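Local atomic coordinates of cellulose-binding protein (PDB entry 2YHG), a protein that may hydrolyse N- or O-glycosidic bonds in carbohydrate metabolism, this chain being the nucleoside hydrolase-like and C-terminal part of a longer cellulose-binding protein. Residues N84-A89 with E98-P103; L133-V138 with D174-K179; R208-W213 with Y297-E302; E344-L349 with R431-V436; D383-S388 with S405-K410. One frame throughout, in Å; residues are numbered along the deposited sequence. Where two conformers were deposited one is given.

Contact 1: residues N84-A89 with E98-P103; sequences NAYSQA and EGFPTP
Tyr86, on helix 77-93 of the nucleoside hydrolase-like domain, reaches across to Pro101 in the loop that leads from this helix to helix 103-108, so the contact bridges two consecutive helices through the loop that joins them. CG of Tyr86 lies trans to the backbone N (chi1 179°), which carries the ring straight out from the helix toward the loop. The phenol hydroxyl donates a hydrogen bond to the Pro101 carbonyl, 2.7 Å from OH to O. It arrives in the carbonyl plane on a lone pair, with a C=O...donor angle of 142°, and the acceptor in turn lies in the plane of the tyrosine ring at its edge.

The Tyr86 and Pro101 side chains cross at about a right angle, and CD of the proline ring comes to 3.4 Å from the tyrosine OH. Phe100 also borders the hydroxyl, its CB 3.6 Å from Tyr86 OH, while its CD1 stands near the plane of the tyrosine ring at the edge. The polar end of Tyr86 is therefore set among apolar groups apart from the carbonyl it grips. Leu93 of the same helix and Leu106 of helix 103-108 add apolar cover to Tyr86. Two residues on, Pro103 begins helix 103-108, with Thr102 at the N-cap, its OG1 hydrogen-bonded to Tyr105 N. The pyrrolidine of Pro103 lies against Ser87, with CG 3.8 Å from Ser87 CA.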
# COMPACT_ATOMS: atom_id res chain seq x y z
N ASN A 84 -17.83 12.82 4.29
CA ASN A 84 -18.45 13.81 5.19
C ASN A 84 -17.84 13.69 6.57
O ASN A 84 -17.53 14.70 7.21
CB ASN A 84 -19.96 13.60 5.22
CG ASN A 84 -20.67 14.59 6.06
OD1 ASN A 84 -20.56 15.79 5.86
ND2 ASN A 84 -21.35 14.09 7.08
N ALA A 85 -17.63 12.47 7.05
CA ALA A 85 -16.94 12.25 8.33
C ALA A 85 -15.51 12.77 8.27
O ALA A 85 -15.03 13.40 9.22
CB ALA A 85 -16.97 10.77 8.72
N TYR A 86 -14.82 12.52 7.16
CA TYR A 86 -13.46 13.04 7.02
C TYR A 86 -13.44 14.56 7.15
O TYR A 86 -12.55 15.10 7.81
CB TYR A 86 -12.85 12.61 5.69
CG TYR A 86 -11.45 13.16 5.48
CD1 TYR A 86 -10.35 12.53 6.02
CD2 TYR A 86 -11.24 14.29 4.70
CE1 TYR A 86 -9.06 13.00 5.78
CE2 TYR A 86 -9.95 14.80 4.49
CZ TYR A 86 -8.87 14.13 5.01
OH TYR A 86 -7.60 14.54 4.75
N SER A 87 -14.41 15.22 6.56
CA SER A 87 -14.43 16.67 6.63
C SER A 87 -14.57 17.15 8.09
O SER A 87 -14.05 18.21 8.46
CB SER A 87 -15.52 17.26 5.74
OG SER A 87 -16.81 17.12 6.32
N GLN A 88 -15.24 16.38 8.93
CA GLN A 88 -15.34 16.73 10.34
C GLN A 88 -14.05 16.47 11.11
O GLN A 88 -13.75 17.20 12.05
CB GLN A 88 -16.50 15.96 10.99
CG GLN A 88 -17.85 16.28 10.38
CD GLN A 88 -18.94 15.34 10.86
OE1 GLN A 88 -19.11 15.13 12.06
NE2 GLN A 88 -19.52 14.60 9.93
N ALA A 89 -13.28 15.47 10.69
CA ALA A 89 -12.02 15.09 11.34
C ALA A 89 -10.83 15.93 10.85
O ALA A 89 -9.82 16.07 11.53
CB ALA A 89 -11.72 13.61 11.11
N GLU A 98 1.57 17.19 8.31
CA GLU A 98 1.43 17.95 7.08
C GLU A 98 0.92 17.05 5.95
O GLU A 98 1.26 15.88 5.87
CB GLU A 98 2.79 18.53 6.67
N GLY A 99 0.17 17.64 5.04
CA GLY A 99 -0.15 16.97 3.79
C GLY A 99 -1.41 16.14 3.79
O GLY A 99 -1.63 15.40 2.84
N PHE A 100 -2.29 16.29 4.77
CA PHE A 100 -3.61 15.67 4.61
C PHE A 100 -4.32 16.32 3.44
O PHE A 100 -4.33 17.54 3.34
CB PHE A 100 -4.45 15.78 5.90
CG PHE A 100 -4.16 14.67 6.88
CD1 PHE A 100 -4.69 13.40 6.68
CD2 PHE A 100 -3.34 14.88 7.97
CE1 PHE A 100 -4.40 12.39 7.52
CE2 PHE A 100 -3.11 13.85 8.88
CZ PHE A 100 -3.58 12.57 8.61
N PRO A 101 -4.95 15.53 2.58
CA PRO A 101 -5.68 16.13 1.47
C PRO A 101 -6.92 16.89 1.96
O PRO A 101 -7.55 16.49 2.93
CB PRO A 101 -6.08 14.92 0.62
CG PRO A 101 -6.05 13.76 1.56
CD PRO A 101 -4.98 14.05 2.56
N THR A 102 -7.26 17.99 1.30
CA THR A 102 -8.42 18.74 1.73
C THR A 102 -9.70 17.94 1.44
O THR A 102 -9.76 17.19 0.48
CB THR A 102 -8.51 20.12 1.09
OG1 THR A 102 -8.76 19.94 -0.31
CG2 THR A 102 -7.24 20.94 1.31
N PRO A 103 -10.74 18.20 2.22
CA PRO A 103 -12.03 17.62 1.91
C PRO A 103 -12.51 17.95 0.52
O PRO A 103 -13.00 17.05 -0.19
CB PRO A 103 -12.95 18.20 2.98
CG PRO A 103 -12.05 18.41 4.17
CD PRO A 103 -10.77 18.90 3.53

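Contact 2: residues L133-V138 with D174-K179; sequences LIIAAV and DAFISK
Val138 presses one of its methyls on the ring of Phe176, joining helix 129-139 to the end of helix 170-178. The two short helical segments run at 91° to each other with their axes 10.6 Å apart. Phe176 spans the distance between them by holding CG trans to its backbone N (chi1 -173°), which extends the ring toward the other helix. Val138 has CG1 anti to N as well (chi1 175°), and this branch settles over one ring face in a CH-pi contact, 3.6 Å from CG1 to the centroid of the Phe176 ring. The methyl is displaced toward the rim, with CG1 3.4 Å from Phe176 CD1. The other branch, CG2, lies near CZ of the same ring at 3.8 Å.

Ile135 meets the ring at its edge: its CA lies near the ring plane, 3.9 Å from Phe176 CE1, and its CG2 touches the same carbon more loosely. Val164 of helix 155-167 and the side chain of Arg168 also pack on Phe176. Lys179 follows the helix end, and a bend near the end of its chain folds the amine back to the carbonyl of Val138; NZ to O is 3.3 Å, a weak hydrogen bond. The chemistry is thus mainly dispersion between a methyl and a pi face, with a single weak polar link at the rim, consistent with a contact that rests mainly on apolar packing.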
# COMPACT_ATOMS: atom_id res chain seq x y z
N LEU A 133 -10.31 9.03 -15.24
CA LEU A 133 -9.44 9.56 -14.19
C LEU A 133 -8.12 8.80 -14.17
O LEU A 133 -7.04 9.40 -14.04
CB LEU A 133 -10.19 9.48 -12.84
CG LEU A 133 -9.44 9.96 -11.58
CD1 LEU A 133 -10.43 10.15 -10.46
CD2 LEU A 133 -8.38 8.95 -11.09
N ILE A 134 -8.16 7.47 -14.30
CA ILE A 134 -6.97 6.69 -14.35
C ILE A 134 -6.11 7.09 -15.54
O ILE A 134 -4.89 7.23 -15.43
CB ILE A 134 -7.29 5.18 -14.33
CG1 ILE A 134 -7.90 4.79 -13.00
CG2 ILE A 134 -6.06 4.35 -14.64
CD1 ILE A 134 -8.56 3.43 -12.99
N ILE A 135 -6.71 7.20 -16.73
CA ILE A 135 -5.95 7.62 -17.91
C ILE A 135 -5.23 8.95 -17.64
O ILE A 135 -4.04 9.09 -17.93
CB ILE A 135 -6.83 7.72 -19.16
CG1 ILE A 135 -7.41 6.34 -19.52
CG2 ILE A 135 -6.04 8.30 -20.33
CD1 ILE A 135 -8.39 6.37 -20.65
N ALA A 136 -5.97 9.91 -17.11
CA ALA A 136 -5.39 11.23 -16.89
C ALA A 136 -4.24 11.18 -15.90
O ALA A 136 -3.23 11.87 -16.06
CB ALA A 136 -6.45 12.20 -16.43
N ALA A 137 -4.36 10.35 -14.87
CA ALA A 137 -3.29 10.23 -13.88
C ALA A 137 -2.05 9.61 -14.47
O ALA A 137 -0.93 10.09 -14.26
CB ALA A 137 -3.78 9.40 -12.69
N VAL A 138 -2.21 8.54 -15.24
CA VAL A 138 -1.07 7.89 -15.86
C VAL A 138 -0.40 8.82 -16.86
O VAL A 138 0.83 8.84 -16.96
CB VAL A 138 -1.46 6.56 -16.49
CG1 VAL A 138 -0.27 5.95 -17.24
CG2 VAL A 138 -1.99 5.59 -15.41
N ASP A 174 2.66 1.24 -24.71
CA ASP A 174 3.74 0.70 -23.90
C ASP A 174 4.17 1.70 -22.85
O ASP A 174 4.49 1.34 -21.72
CB ASP A 174 4.92 0.29 -24.78
CG ASP A 174 4.63 -0.95 -25.62
OD1 ASP A 174 3.84 -1.81 -25.21
OD2 ASP A 174 5.28 -1.10 -26.69
N ALA A 175 4.23 2.97 -23.23
CA ALA A 175 4.62 3.99 -22.27
C ALA A 175 3.61 4.12 -21.13
O ALA A 175 3.98 4.24 -19.98
CB ALA A 175 4.78 5.35 -22.98
N PHE A 176 2.33 4.08 -21.48
CA PHE A 176 1.23 4.11 -20.52
C PHE A 176 1.40 2.96 -19.51
O PHE A 176 1.43 3.17 -18.29
CB PHE A 176 -0.10 4.02 -21.27
CG PHE A 176 -1.31 4.21 -20.40
CD1 PHE A 176 -1.84 5.48 -20.20
CD2 PHE A 176 -1.91 3.12 -19.79
CE1 PHE A 176 -2.95 5.66 -19.43
CE2 PHE A 176 -3.03 3.31 -18.99
CZ PHE A 176 -3.53 4.58 -18.79
N ILE A 177 1.56 1.75 -20.01
CA ILE A 177 1.72 0.56 -19.17
C ILE A 177 2.91 0.67 -18.25
O ILE A 177 2.87 0.27 -17.10
CB ILE A 177 1.77 -0.71 -20.03
CG1 ILE A 177 0.43 -0.97 -20.71
CG2 ILE A 177 2.28 -1.91 -19.22
CD1 ILE A 177 -0.72 -1.42 -19.77
N SER A 178 3.99 1.27 -18.75
CA SER A 178 5.21 1.36 -17.97
C SER A 178 5.07 2.23 -16.72
O SER A 178 5.85 2.10 -15.78
CB SER A 178 6.36 1.88 -18.82
OG SER A 178 6.30 3.28 -19.04
N LYS A 179 4.09 3.14 -16.74
CA LYS A 179 3.88 4.06 -15.65
C LYS A 179 2.79 3.63 -14.66
O LYS A 179 2.58 4.29 -13.66
CB LYS A 179 3.51 5.42 -16.22
CG LYS A 179 4.64 6.06 -16.98
CD LYS A 179 4.30 7.38 -17.60
CE LYS A 179 3.21 7.23 -18.63
NZ LYS A 179 3.01 8.48 -19.42

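Contact 3: residues R208-W213 with Y297-E302; sequences RSVYSW and YTENGE
A bend at chi2 of Glu299 (94°) turns its carboxylate back onto the backbone of Arg208 and Ser209, where the loop after strand 203-207 passes the end of strand 295-298. OE1 takes the Arg208 amide at 2.9 Å from N, through its syn lone pair and almost straight (174° at the hydrogen). OE2 takes the Ser209 amide, also 2.9 Å from N to OE2, but from well above the carboxylate plane. A weaker bond from Arg208 N to OE2 makes the first amide bifurcated. One carboxylate therefore grips two consecutive N-H groups at the inverse gamma turn centred on Ser209.

A bend at chi3 of Arg208 (-69°) turns the edge of the guanidinium to Thr298, with a weak, long bond of 3.4 Å from NE to OG1. Thr298 OG1 is also bonded to Arg206 O. A water joins Arg208 NH2, Thr298 OG1 and the carbonyl of Glu299.

Farther along, CG of Glu302 packs against Ser212 OG at 3.6 Å. A second water ties Glu302 OE2 to Ser209 O and Ser212 N, while the same OE2 accepts the amides of Ile304 and Lys305. Glu299 lies close to Ser303, a ligand of a bound magnesium ion. The largely buried carboxylate of Glu299 is met by amide hydrogens, and the Arg208 guanidinium stands nearby without touching it, features that would probably stabilise its negative charge and fix the loop.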
# COMPACT_ATOMS: atom_id res chain seq x y z
N ARG A 208 -3.23 -12.67 -2.13
CA ARG A 208 -4.20 -13.59 -1.58
C ARG A 208 -4.07 -13.84 -0.10
O ARG A 208 -5.02 -14.31 0.54
CB ARG A 208 -4.14 -14.91 -2.32
CG ARG A 208 -4.38 -14.78 -3.82
CD ARG A 208 -4.28 -16.16 -4.49
NE ARG A 208 -2.91 -16.63 -4.46
CZ ARG A 208 -2.57 -17.92 -4.57
NH1 ARG A 208 -3.51 -18.85 -4.77
NH2 ARG A 208 -1.31 -18.27 -4.39
N SER A 209 -2.91 -13.56 0.48
CA SER A 209 -2.68 -13.89 1.88
C SER A 209 -2.93 -12.67 2.75
O SER A 209 -2.00 -12.12 3.39
CB SER A 209 -1.27 -14.45 2.09
OG SER A 209 -1.09 -15.71 1.47
N VAL A 210 -4.18 -12.24 2.77
CA VAL A 210 -4.57 -10.93 3.28
C VAL A 210 -5.38 -11.02 4.57
O VAL A 210 -5.98 -10.03 4.99
CB VAL A 210 -5.35 -10.12 2.21
CG1 VAL A 210 -4.43 -9.82 1.03
CG2 VAL A 210 -6.64 -10.83 1.79
N TYR A 211 -5.35 -12.18 5.23
CA TYR A 211 -6.28 -12.50 6.31
C TYR A 211 -5.63 -12.77 7.66
O TYR A 211 -6.34 -13.12 8.60
CB TYR A 211 -7.10 -13.72 5.93
CG TYR A 211 -8.07 -13.49 4.79
CD1 TYR A 211 -9.14 -12.64 4.94
CD2 TYR A 211 -7.92 -14.12 3.58
CE1 TYR A 211 -10.06 -12.44 3.89
CE2 TYR A 211 -8.86 -13.98 2.57
CZ TYR A 211 -9.94 -13.16 2.74
OH TYR A 211 -10.92 -13.09 1.77
N SER A 212 -4.31 -12.65 7.78
CA SER A 212 -3.62 -13.11 9.00
C SER A 212 -3.11 -12.00 9.91
O SER A 212 -2.62 -12.28 10.98
CB SER A 212 -2.44 -14.00 8.63
OG SER A 212 -2.87 -15.13 7.94
N TRP A 213 -3.29 -10.75 9.52
CA TRP A 213 -2.70 -9.61 10.22
C TRP A 213 -3.68 -8.82 11.07
O TRP A 213 -3.25 -7.96 11.85
CB TRP A 213 -2.06 -8.67 9.17
CG TRP A 213 -3.06 -8.08 8.24
CD1 TRP A 213 -3.53 -8.65 7.09
CD2 TRP A 213 -3.80 -6.87 8.41
NE1 TRP A 213 -4.52 -7.88 6.56
CE2 TRP A 213 -4.72 -6.78 7.35
CE3 TRP A 213 -3.75 -5.83 9.35
CZ2 TRP A 213 -5.65 -5.75 7.24
CZ3 TRP A 213 -4.67 -4.79 9.23
CH2 TRP A 213 -5.60 -4.76 8.19
N TYR A 297 2.26 -11.55 -9.96
CA TYR A 297 2.96 -11.59 -8.70
C TYR A 297 1.98 -11.97 -7.61
O TYR A 297 0.85 -11.48 -7.57
CB TYR A 297 3.60 -10.26 -8.37
CG TYR A 297 4.82 -9.96 -9.20
CD1 TYR A 297 6.02 -10.60 -8.99
CD2 TYR A 297 4.77 -9.04 -10.23
CE1 TYR A 297 7.15 -10.30 -9.76
CE2 TYR A 297 5.88 -8.76 -11.02
CZ TYR A 297 7.06 -9.38 -10.78
OH TYR A 297 8.17 -9.11 -11.56
N THR A 298 2.41 -12.83 -6.68
CA THR A 298 1.59 -13.20 -5.57
C THR A 298 2.53 -13.67 -4.46
O THR A 298 3.72 -13.86 -4.68
CB THR A 298 0.52 -14.24 -5.96
OG1 THR A 298 -0.48 -14.35 -4.93
CG2 THR A 298 1.15 -15.61 -6.24
N GLU A 299 2.02 -13.83 -3.26
CA GLU A 299 2.86 -14.25 -2.14
C GLU A 299 3.34 -15.67 -2.33
O GLU A 299 2.68 -16.52 -2.96
CB GLU A 299 2.06 -14.17 -0.82
CG GLU A 299 1.45 -12.81 -0.52
CD GLU A 299 0.01 -12.66 -0.99
OE1 GLU A 299 -0.43 -13.33 -1.96
OE2 GLU A 299 -0.74 -11.86 -0.37
N ASN A 300 4.46 -15.98 -1.70
CA ASN A 300 4.85 -17.35 -1.48
C ASN A 300 5.14 -17.47 0.00
O ASN A 300 6.28 -17.57 0.43
CB ASN A 300 6.02 -17.76 -2.35
CG ASN A 300 6.19 -19.25 -2.42
OD1 ASN A 300 5.48 -20.00 -1.77
ND2 ASN A 300 7.18 -19.71 -3.18
N GLY A 301 4.09 -17.37 0.79
CA GLY A 301 4.20 -17.21 2.24
C GLY A 301 3.51 -15.95 2.74
O GLY A 301 3.78 -14.85 2.26
N GLU A 302 2.66 -16.11 3.75
CA GLU A 302 2.04 -14.99 4.40
C GLU A 302 3.13 -14.01 4.88
O GLU A 302 4.16 -14.43 5.40
CB GLU A 302 1.14 -15.50 5.53
CG GLU A 302 0.21 -14.45 6.11
CD GLU A 302 0.90 -13.41 7.00
OE1 GLU A 302 1.90 -13.74 7.66
OE2 GLU A 302 0.42 -12.25 7.02
O HOH W 1 -0.00 -16.42 -3.17
O HOH W 2 -2.14 -11.61 6.14
O HOH W 3 -0.87 -16.67 -1.14

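Contact 4: residues E344-L349 with R431-V436; sequences EAVMYL and RVVINV
Leu349 and Val432 meet at the apolar centre of this parallel strand pair, CD1 of the leucine lying 3.7 Å from CG1 of the valine. Met347 is on the same face of the sheet and runs alongside Val432, pointing the same way, its SD nearer to CG2 than to the other methyl. Leu359 of strand 356-360 packs on both Leu349 and Val432. On the other face Val433 packs against two neighbours: its CG2 touches Val346 CG1 at 3.6 Å, and its CB lies 3.7 Å from Tyr348 CD1. CG of Tyr348 is anti to its carbonyl carbon (chi1 -66°), which lays the side chain beside that of Val433, both pointing the same way, with Val346 CG1 over one face of the ring, offset toward the rim.

Between the two faces runs the backbone ladder of strands 347-351 and 427-436; the axes of 347-349 and 431-436 approach to 4.7 Å at 23°. Met347 N donates to Arg431 O, and Val433 N returns a bond to Met347 O at 2.8 Å. Leu349 N then reaches Val433 O, and Asn435 N closes the series on Leu349 O, again 2.8 Å from N to O. At the polar edge, Arg431 NE binds Leu256 O and NH1 binds Met264 O, both in the nucleoside hydrolase-like part, while NH1 also meets His413 ND1 of the neighbouring strand. Four backbone bonds with apolar packing on both faces are consistent with strand 347-351 being held as an edge strand of the mixed sheet through strand 427-436.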
# COMPACT_ATOMS: atom_id res chain seq x y z
N GLU A 344 13.28 9.94 3.27
CA GLU A 344 12.28 8.91 3.42
C GLU A 344 12.16 8.05 2.18
O GLU A 344 11.31 8.31 1.30
CB GLU A 344 10.94 9.56 3.68
CG GLU A 344 9.93 8.56 4.13
CD GLU A 344 8.60 9.18 4.30
OE1 GLU A 344 8.49 10.41 4.16
OE2 GLU A 344 7.64 8.42 4.54
N ALA A 345 13.09 7.13 2.04
CA ALA A 345 13.27 6.34 0.84
C ALA A 345 14.19 5.21 1.23
O ALA A 345 14.91 5.27 2.21
CB ALA A 345 13.91 7.17 -0.24
N VAL A 346 14.18 4.14 0.46
CA VAL A 346 15.18 3.11 0.62
C VAL A 346 16.54 3.70 0.31
O VAL A 346 16.70 4.47 -0.65
CB VAL A 346 14.84 1.92 -0.29
CG1 VAL A 346 15.96 0.87 -0.25
CG2 VAL A 346 13.53 1.26 0.14
N MET A 347 17.53 3.37 1.12
CA MET A 347 18.89 3.84 0.95
C MET A 347 19.72 2.80 0.25
O MET A 347 19.66 1.64 0.64
CB MET A 347 19.50 4.09 2.37
CG MET A 347 20.88 4.64 2.50
SD MET A 347 21.10 5.14 4.24
CE MET A 347 22.05 6.60 4.04
N TYR A 348 20.43 3.17 -0.79
CA TYR A 348 21.22 2.27 -1.58
C TYR A 348 22.70 2.59 -1.39
O TYR A 348 23.10 3.73 -1.54
CB TYR A 348 20.85 2.37 -3.05
CG TYR A 348 19.46 1.90 -3.35
CD1 TYR A 348 19.20 0.56 -3.53
CD2 TYR A 348 18.39 2.76 -3.36
CE1 TYR A 348 17.91 0.11 -3.76
CE2 TYR A 348 17.09 2.31 -3.60
CZ TYR A 348 16.87 0.98 -3.77
OH TYR A 348 15.60 0.51 -4.06
N LEU A 349 23.48 1.58 -1.07
CA LEU A 349 24.93 1.70 -0.88
C LEU A 349 25.61 0.60 -1.65
O LEU A 349 25.09 -0.49 -1.76
CB LEU A 349 25.29 1.49 0.60
CG LEU A 349 24.77 2.47 1.63
CD1 LEU A 349 25.30 2.07 2.99
CD2 LEU A 349 25.17 3.90 1.28
N ARG A 431 15.26 0.99 5.31
CA ARG A 431 15.98 -0.07 4.67
C ARG A 431 17.22 0.46 3.99
O ARG A 431 17.18 1.45 3.29
CB ARG A 431 15.09 -0.80 3.65
CG ARG A 431 15.75 -2.07 3.10
CD ARG A 431 14.95 -2.70 1.97
NE ARG A 431 13.60 -3.02 2.42
CZ ARG A 431 12.95 -4.17 2.29
NH1 ARG A 431 13.52 -5.25 1.78
NH2 ARG A 431 11.69 -4.21 2.68
N VAL A 432 18.32 -0.25 4.21
CA VAL A 432 19.59 -0.02 3.55
C VAL A 432 19.87 -1.23 2.67
O VAL A 432 20.06 -2.34 3.17
CB VAL A 432 20.73 0.19 4.55
CG1 VAL A 432 22.00 0.57 3.80
CG2 VAL A 432 20.37 1.29 5.55
N VAL A 433 19.84 -1.03 1.36
CA VAL A 433 20.15 -2.07 0.40
C VAL A 433 21.61 -1.91 0.02
O VAL A 433 22.02 -0.88 -0.55
CB VAL A 433 19.25 -1.97 -0.85
CG1 VAL A 433 19.73 -2.93 -1.92
CG2 VAL A 433 17.80 -2.23 -0.47
N ILE A 434 22.42 -2.92 0.32
CA ILE A 434 23.85 -2.91 0.07
C ILE A 434 24.14 -3.83 -1.10
O ILE A 434 23.96 -5.04 -1.01
CB ILE A 434 24.65 -3.32 1.31
CG1 ILE A 434 24.26 -2.46 2.52
CG2 ILE A 434 26.13 -3.22 1.00
CD1 ILE A 434 24.91 -2.87 3.86
N ASN A 435 24.53 -3.24 -2.22
CA ASN A 435 24.95 -3.96 -3.41
C ASN A 435 26.43 -4.30 -3.24
O ASN A 435 27.24 -3.41 -3.06
CB ASN A 435 24.76 -3.08 -4.65
CG ASN A 435 23.33 -2.66 -4.84
OD1 ASN A 435 22.99 -1.49 -4.75
ND2 ASN A 435 22.45 -3.64 -4.91
N VAL A 436 26.76 -5.58 -3.30
CA VAL A 436 28.08 -6.04 -2.95
C VAL A 436 28.83 -6.32 -4.19
O VAL A 436 28.38 -7.08 -5.06
CB VAL A 436 28.03 -7.27 -2.09
CG1 VAL A 436 29.45 -7.70 -1.73
CG2 VAL A 436 27.21 -7.03 -0.82

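Contact 5: residues D383-S388 with S405-K410; sequences DSYSGS and SNAGGK. With MG (magnesium ion), chain E.
The polar link between the two loops is a hydrogen bond from the Tyr385 hydroxyl to the side-chain carbonyl of Asn406, 2.6 Å from OH to OD1. The donor sits in the carbonyl plane on a lone pair, and OD1 also lies at the edge of the ring, in its plane, although ring and amide planes are turned 55° apart. Asn406 brings its amide there by setting CG between N and the carbonyl carbon (chi1 68°).

Apolar contact adds to this bond where Ala407 CB lies 3.6 Å from Tyr385 CE1. At the base of the tyrosine, CB of Lys410 stands 4.0 Å from Tyr385 CB. Separately, Lys410 CA makes a close van der Waals contact with Ser384 OG, at 3.3 Å. Residues Ala407 to Lys410 form a type II beta turn, closed by the hydrogen bond from Lys410 N to Ala407 O, with Gly409 at a positive phi.

Metal coordination holds the other side of the 383-388 loop. A magnesium ion is bound by Asp383 OD1 at 2.2 Å, by the main-chain O of Tyr385 at 2.3 Å, by a water and by Gly380 O. Asp383 OD2 accepts bonds from His378 NE2 and His413 N, which orient the ligand. Tyr385 thus serves both sides: its carbonyl binds the metal, its hydroxyl binds Asn406 and its ring packs on Ala407.

Within the C-terminal domain, Ile412 of strand 411-420 packs on Tyr385 and Ala407, the backbones of Tyr385 and Asp411 are hydrogen-bonded, and Val436 of strand 427-436 bonds Gly409 and Lys410.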
# COMPACT_ATOMS: atom_id res chain seq x y z
N ASP A 383 16.49 -10.29 -0.04
CA ASP A 383 17.71 -9.99 -0.76
C ASP A 383 18.24 -11.21 -1.52
O ASP A 383 17.79 -12.34 -1.34
CB ASP A 383 18.77 -9.33 0.15
CG ASP A 383 19.24 -10.20 1.28
OD1 ASP A 383 19.09 -11.43 1.26
OD2 ASP A 383 19.79 -9.61 2.25
N SER A 384 19.19 -10.98 -2.42
CA SER A 384 19.66 -12.05 -3.28
C SER A 384 20.77 -12.86 -2.65
O SER A 384 21.03 -13.98 -3.07
CB SER A 384 20.08 -11.53 -4.63
OG SER A 384 21.22 -10.67 -4.53
N TYR A 385 21.42 -12.33 -1.62
CA TYR A 385 22.44 -13.09 -0.92
C TYR A 385 21.79 -14.27 -0.25
O TYR A 385 20.74 -14.13 0.38
CB TYR A 385 23.13 -12.18 0.09
CG TYR A 385 24.22 -12.87 0.83
CD1 TYR A 385 25.31 -13.37 0.14
CD2 TYR A 385 24.17 -13.03 2.18
CE1 TYR A 385 26.33 -14.06 0.80
CE2 TYR A 385 25.19 -13.71 2.87
CZ TYR A 385 26.24 -14.24 2.16
OH TYR A 385 27.23 -14.95 2.82
N SER A 386 22.42 -15.43 -0.35
CA SER A 386 21.78 -16.63 0.16
C SER A 386 22.14 -16.96 1.59
O SER A 386 21.50 -17.79 2.21
CB SER A 386 22.07 -17.85 -0.70
OG SER A 386 23.41 -18.24 -0.56
N GLY A 387 23.18 -16.33 2.12
CA GLY A 387 23.71 -16.66 3.43
C GLY A 387 23.26 -15.72 4.52
O GLY A 387 22.34 -14.91 4.36
N SER A 388 23.85 -15.93 5.69
CA SER A 388 23.56 -15.14 6.87
C SER A 388 24.53 -13.95 6.93
O SER A 388 25.62 -13.98 6.35
CB SER A 388 23.67 -15.97 8.14
OG SER A 388 24.98 -16.49 8.28
N SER A 405 32.65 -12.26 2.68
CA SER A 405 33.58 -12.35 1.58
C SER A 405 33.00 -13.02 0.35
O SER A 405 33.43 -12.73 -0.75
CB SER A 405 34.84 -13.09 2.01
OG SER A 405 35.53 -12.37 3.00
N ASN A 406 31.97 -13.85 0.54
CA ASN A 406 31.36 -14.60 -0.55
C ASN A 406 30.11 -13.93 -1.11
O ASN A 406 29.39 -14.53 -1.90
CB ASN A 406 31.05 -16.06 -0.14
CG ASN A 406 29.97 -16.16 0.89
OD1 ASN A 406 29.29 -15.17 1.19
ND2 ASN A 406 29.71 -17.39 1.39
N ALA A 407 29.88 -12.66 -0.78
CA ALA A 407 28.65 -11.96 -1.17
C ALA A 407 28.73 -11.20 -2.50
O ALA A 407 27.77 -10.53 -2.88
CB ALA A 407 28.18 -11.05 -0.06
N GLY A 408 29.86 -11.28 -3.19
CA GLY A 408 29.98 -10.56 -4.43
C GLY A 408 28.87 -10.83 -5.43
O GLY A 408 28.53 -11.97 -5.68
N GLY A 409 28.41 -9.77 -6.07
CA GLY A 409 27.37 -9.86 -7.06
C GLY A 409 25.98 -10.05 -6.50
O GLY A 409 25.03 -10.27 -7.28
N LYS A 410 25.81 -9.96 -5.20
CA LYS A 410 24.50 -10.07 -4.56
C LYS A 410 24.18 -8.76 -3.85
O LYS A 410 25.03 -7.87 -3.74
CB LYS A 410 24.56 -11.18 -3.54
CG LYS A 410 25.02 -12.53 -4.09
CD LYS A 410 24.10 -13.05 -5.17
CE LYS A 410 24.64 -14.34 -5.75
NZ LYS A 410 23.72 -14.85 -6.79
MG MG E . 18.59 -13.54 0.92
O HOH W 4 17.76 -15.55 0.10

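In the fold
Contacts 1, 2 and 3 come in that order along the chain, and contact 5 is nested inside the loop closed by contact 4. Contact 1 joins a helix to the following loop and contact 2 joins two helices, their centres 27 Å apart, both in the domain built on the six-stranded parallel sheet; contact 3 follows that sheet's outermost strand, 203-207, and ties it to strand 295-298. Contacts 4 and 5 belong to the C-terminal beta domain, centres 15 Å apart, and touch where Val436 is probably hydrogen-bonded to Gly409 and Lys410. Contacts 1 and 5 are the most distant, their centres 46 Å apart on opposite sides of the chain's centre, so the set spans both structural parts.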